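Side-chain contacts in Tb427.07.360- putative uncharacterized metacyclic invariant surface protein from Trypanosoma brucei (Trypanosoma brucei, PDB 5VTL), which is of unknown function but is probably an invariant surface protein of the metacyclic parasite, built as an extended helical bundle: residues A10-E15 and K145-F150; L73-S78 and R192-N197. All coordinates share one frame; numbering follows the deposited sequence.

Contact 1 (A10-E15 and K145-F150)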
# COMPACT_ATOMS: atom_id res chain seq x y z
N ALA A 10 25.09 -1.56 0.28
CA ALA A 10 24.72 -2.79 -0.42
C ALA A 10 23.80 -3.65 0.43
O ALA A 10 22.87 -4.27 -0.09
CB ALA A 10 25.95 -3.58 -0.81
N CYS A 11 24.08 -3.72 1.72
CA CYS A 11 23.27 -4.54 2.60
C CYS A 11 21.84 -3.99 2.73
O CYS A 11 20.86 -4.72 2.63
CB CYS A 11 23.93 -4.69 3.97
SG CYS A 11 22.95 -5.77 5.03
N LEU A 12 21.72 -2.69 2.93
CA LEU A 12 20.40 -2.06 2.96
C LEU A 12 19.60 -2.37 1.70
O LEU A 12 18.40 -2.68 1.77
CB LEU A 12 20.55 -0.55 3.14
CG LEU A 12 19.28 0.24 3.50
CD1 LEU A 12 19.67 1.51 4.28
CD2 LEU A 12 18.50 0.63 2.25
N PHE A 13 20.27 -2.32 0.56
CA PHE A 13 19.61 -2.58 -0.73
C PHE A 13 19.17 -4.06 -0.83
O PHE A 13 18.03 -4.37 -1.21
CB PHE A 13 20.59 -2.21 -1.85
CG PHE A 13 19.99 -2.24 -3.22
CD1 PHE A 13 18.65 -1.96 -3.42
CD2 PHE A 13 20.77 -2.57 -4.32
CE1 PHE A 13 18.10 -1.99 -4.69
CE2 PHE A 13 20.23 -2.60 -5.60
CZ PHE A 13 18.89 -2.31 -5.78
N SER A 14 20.06 -4.98 -0.48
CA SER A 14 19.72 -6.40 -0.51
C SER A 14 18.55 -6.74 0.41
O SER A 14 17.60 -7.46 0.02
CB SER A 14 20.93 -7.23 -0.12
OG SER A 14 20.59 -8.61 -0.09
N GLU A 15 18.59 -6.26 1.65
CA GLU A 15 17.53 -6.57 2.59
C GLU A 15 16.21 -5.91 2.18
O GLU A 15 15.14 -6.45 2.39
CB GLU A 15 17.96 -6.19 4.02
CG GLU A 15 19.13 -7.07 4.49
CD GLU A 15 19.61 -6.78 5.90
OE1 GLU A 15 19.38 -5.67 6.41
OE2 GLU A 15 20.24 -7.71 6.49
N LYS A 145 14.08 4.28 -2.33
CA LYS A 145 14.71 5.55 -2.67
C LYS A 145 16.03 5.73 -1.93
O LYS A 145 17.04 6.06 -2.51
CB LYS A 145 13.79 6.73 -2.34
CG LYS A 145 14.42 8.10 -2.53
CD LYS A 145 13.43 9.23 -2.28
CE LYS A 145 12.92 9.25 -0.87
NZ LYS A 145 12.14 10.47 -0.57
N LYS A 146 15.99 5.53 -0.61
CA LYS A 146 17.21 5.67 0.18
C LYS A 146 18.30 4.70 -0.26
O LYS A 146 19.48 5.02 -0.24
CB LYS A 146 16.90 5.46 1.66
CG LYS A 146 16.01 6.52 2.26
CD LYS A 146 16.71 7.90 2.24
CE LYS A 146 15.82 9.00 1.75
NZ LYS A 146 16.49 10.33 2.00
N ALA A 147 17.89 3.50 -0.65
CA ALA A 147 18.83 2.48 -1.11
C ALA A 147 19.60 2.95 -2.34
O ALA A 147 20.84 2.84 -2.42
CB ALA A 147 18.08 1.19 -1.38
N VAL A 148 18.88 3.49 -3.31
CA VAL A 148 19.51 4.00 -4.52
C VAL A 148 20.40 5.17 -4.13
O VAL A 148 21.54 5.29 -4.59
CB VAL A 148 18.44 4.40 -5.54
CG1 VAL A 148 19.06 5.19 -6.69
CG2 VAL A 148 17.69 3.14 -6.05
N GLU A 149 19.89 6.05 -3.27
CA GLU A 149 20.66 7.22 -2.85
C GLU A 149 21.99 6.82 -2.22
O GLU A 149 23.02 7.43 -2.50
CB GLU A 149 19.86 8.11 -1.91
CG GLU A 149 18.80 8.90 -2.63
CD GLU A 149 17.89 9.65 -1.70
OE1 GLU A 149 18.03 9.53 -0.46
OE2 GLU A 149 17.02 10.36 -2.23
N PHE A 150 21.97 5.80 -1.37
CA PHE A 150 23.19 5.41 -0.66
C PHE A 150 24.16 4.80 -1.64
O PHE A 150 25.37 5.03 -1.57
CB PHE A 150 22.88 4.41 0.46
CG PHE A 150 22.35 5.02 1.73
CD1 PHE A 150 22.96 6.13 2.33
CD2 PHE A 150 21.23 4.49 2.33
CE1 PHE A 150 22.47 6.65 3.50
CE2 PHE A 150 20.74 5.02 3.52
CZ PHE A 150 21.35 6.09 4.10
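Leu12 meets Ala147 and Phe150 through two different methyl groups, which make two of the three apolar touches of this contact. CD2 of Leu12 rests on the small side chain, 3.7 Å from CB of Ala147. CD1 turns to the aromatic ring instead, 3.7 Å from CE2 of Phe150, and the two side chains cross at about a right angle. With CG of Leu12 opposite the backbone N (chi1 -167°), its methyls reach toward Ala147 and Phe150; with CG of Phe150 opposite the carbonyl carbon (chi1 -80°), ring atoms CD2 and CE2 come beside Leu12 CD1. A third apolar touch comes from Phe13, whose CD1 stands 3.8 Å from CB of Ala147, with the methyl approaching the ring obliquely. Ala147 is therefore wedged between the side chains of two consecutive residues.

The close backbones are consistent with a small residue here. Helices 4-58 and 141-154 pack nearly antiparallel, the axes of the short segments coming within 8.9 Å at 151°, and the CA atoms of Phe13 and Ala147 are 5.1 Å apart. This is helix-to-helix packing in an all-helical bundle, and Phe13 extends it, since its side chain also touches Leu163 and Met167 of helix 157-209 and Ile108 of helix 105-116.

Polar interactions lie beside the interface and do not cross it. NZ of Lys146 forms a salt bridge with OE1 of Glu149 at 3.0 Å, one turn along the same helix, though as a hydrogen bond it is weak. Ser14 OG hydrogen-bonds to Asp109.

A covalent tie also leaves helix 4-58 here, the disulfide from Cys11 to Cys132.

Contact 2 (L73-S78 and R192-N197); sequences LKEAES and RAAESN
Segments 73-78 and 192-197 run in roughly opposite senses and come closest at Ala76 and Ala194, whose CA atoms lie 5.4 Å apart. The close spacing goes with an alanine on each side, in helix-to-helix packing of the long helices 63-102 and 157-209 of the bundle. The methyls of the two alanines meet directly, CB of Ala76 being 3.8 Å from CB of Ala194. The Ala194 methyl also presses on the opposite main chain, 3.7 Å from N of Ala76, while CB of Glu75 flanks it at 4.0 Å. Ala76 additionally touches Cys45, which brings helix 4-58 to the same seam.

Away from these methyls the chemistry is polar. Arg192 and Glu195 form a salt bridge within one helix: OE1 approaches the guanidinium edge at NH1, 10° out of its plane, and offers its syn lone pair, although the very short separation makes the exact length doubtful. The NH2 of Arg192 has a second carboxylate in Asp37, so the guanidinium joins helix 157-209 to helix 4-58. Across the interface, one water links the helices, donating to OE2 of Glu75 at 2.9 Å and accepting from ND2 of Asn197 at 3.0 Å.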
# COMPACT_ATOMS: atom_id res chain seq x y z
N LEU A 73 -26.54 6.44 -0.08
CA LEU A 73 -26.36 5.06 -0.60
C LEU A 73 -25.68 5.09 -1.96
O LEU A 73 -24.74 4.32 -2.23
CB LEU A 73 -27.69 4.31 -0.71
CG LEU A 73 -27.66 2.93 -1.41
CD1 LEU A 73 -26.71 1.95 -0.75
CD2 LEU A 73 -29.03 2.31 -1.40
N LYS A 74 -26.15 5.97 -2.84
CA LYS A 74 -25.53 6.10 -4.14
C LYS A 74 -24.04 6.43 -3.99
O LYS A 74 -23.20 5.84 -4.69
CB LYS A 74 -26.28 7.14 -5.00
CG LYS A 74 -25.72 7.28 -6.42
CD LYS A 74 -26.55 8.22 -7.31
CE LYS A 74 -26.32 9.64 -6.89
NZ LYS A 74 -24.89 10.11 -7.00
N GLU A 75 -23.69 7.33 -3.07
CA GLU A 75 -22.29 7.66 -2.85
C GLU A 75 -21.47 6.48 -2.32
O GLU A 75 -20.31 6.29 -2.68
CB GLU A 75 -22.16 8.83 -1.88
CG GLU A 75 -22.19 10.16 -2.59
CD GLU A 75 -22.04 11.32 -1.66
OE1 GLU A 75 -21.59 12.39 -2.11
OE2 GLU A 75 -22.40 11.17 -0.48
N ALA A 76 -22.05 5.74 -1.39
CA ALA A 76 -21.39 4.56 -0.83
C ALA A 76 -21.21 3.47 -1.89
O ALA A 76 -20.19 2.77 -1.92
CB ALA A 76 -22.20 4.03 0.34
N GLU A 77 -22.19 3.32 -2.76
CA GLU A 77 -22.08 2.34 -3.85
C GLU A 77 -20.92 2.72 -4.77
O GLU A 77 -20.10 1.87 -5.11
CB GLU A 77 -23.40 2.24 -4.63
CG GLU A 77 -24.49 1.54 -3.82
CD GLU A 77 -25.83 1.47 -4.53
OE1 GLU A 77 -26.49 0.41 -4.44
OE2 GLU A 77 -26.23 2.47 -5.17
N SER A 78 -20.80 4.00 -5.11
CA SER A 78 -19.68 4.43 -5.93
C SER A 78 -18.33 4.23 -5.24
O SER A 78 -17.37 3.78 -5.87
CB SER A 78 -19.84 5.89 -6.37
OG SER A 78 -21.05 6.07 -7.07
N ARG A 192 -17.62 5.09 4.31
CA ARG A 192 -18.02 5.24 5.70
C ARG A 192 -18.59 6.64 5.93
O ARG A 192 -19.50 6.83 6.73
CB ARG A 192 -16.84 4.95 6.64
CG ARG A 192 -16.46 3.48 6.74
CD ARG A 192 -17.51 2.74 7.54
NE ARG A 192 -17.21 1.33 7.80
CZ ARG A 192 -18.10 0.47 8.27
NH1 ARG A 192 -19.36 0.86 8.54
NH2 ARG A 192 -17.76 -0.79 8.49
N ALA A 193 -18.09 7.64 5.20
CA ALA A 193 -18.64 8.99 5.33
C ALA A 193 -20.07 9.05 4.79
O ALA A 193 -20.94 9.72 5.38
CB ALA A 193 -17.77 10.03 4.62
N ALA A 194 -20.32 8.34 3.69
CA ALA A 194 -21.68 8.21 3.19
C ALA A 194 -22.59 7.50 4.19
O ALA A 194 -23.73 7.89 4.38
CB ALA A 194 -21.69 7.45 1.86
N GLU A 195 -22.10 6.43 4.80
CA GLU A 195 -22.92 5.71 5.76
C GLU A 195 -23.26 6.58 6.98
O GLU A 195 -24.35 6.49 7.53
CB GLU A 195 -22.23 4.43 6.20
CG GLU A 195 -23.00 3.69 7.29
CD GLU A 195 -22.19 2.60 7.95
OE1 GLU A 195 -20.95 2.76 8.04
OE2 GLU A 195 -22.81 1.59 8.38
N SER A 196 -22.33 7.45 7.38
CA SER A 196 -22.63 8.35 8.48
C SER A 196 -23.80 9.30 8.12
O SER A 196 -24.71 9.51 8.92
CB SER A 196 -21.38 9.12 8.87
OG SER A 196 -21.67 10.06 9.88
N ASN A 197 -23.81 9.84 6.90
CA ASN A 197 -24.93 10.67 6.47
C ASN A 197 -26.21 9.87 6.34
O ASN A 197 -27.28 10.35 6.71
CB ASN A 197 -24.61 11.34 5.14
CG ASN A 197 -23.69 12.51 5.29
OD1 ASN A 197 -23.82 13.28 6.26
ND2 ASN A 197 -22.75 12.67 4.36
O HOH W 1 -21.27 11.31 2.16

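Contacts 1 and 2 sit on opposite sides of the chain's centre, their own centres 43 Å apart, and share no residue. Their helices are nevertheless connected: 10-15 lies on helix 4-58, which also touches 73-78, while 192-197 belongs to helix 157-209, which also touches Phe13. Each has a buried alanine at its closest backbone approach. In contact 1 that alanine faces larger leucine and phenylalanine side chains; the contact is partly buried, with two of four touching residues buried, and wholly apolar between its segments. Contact 2 is a buried one, two of three, despite its smaller area, 126 against 195 Å²; alanine faces alanine, and exposed Glu75 at the margin adds a water-mediated link.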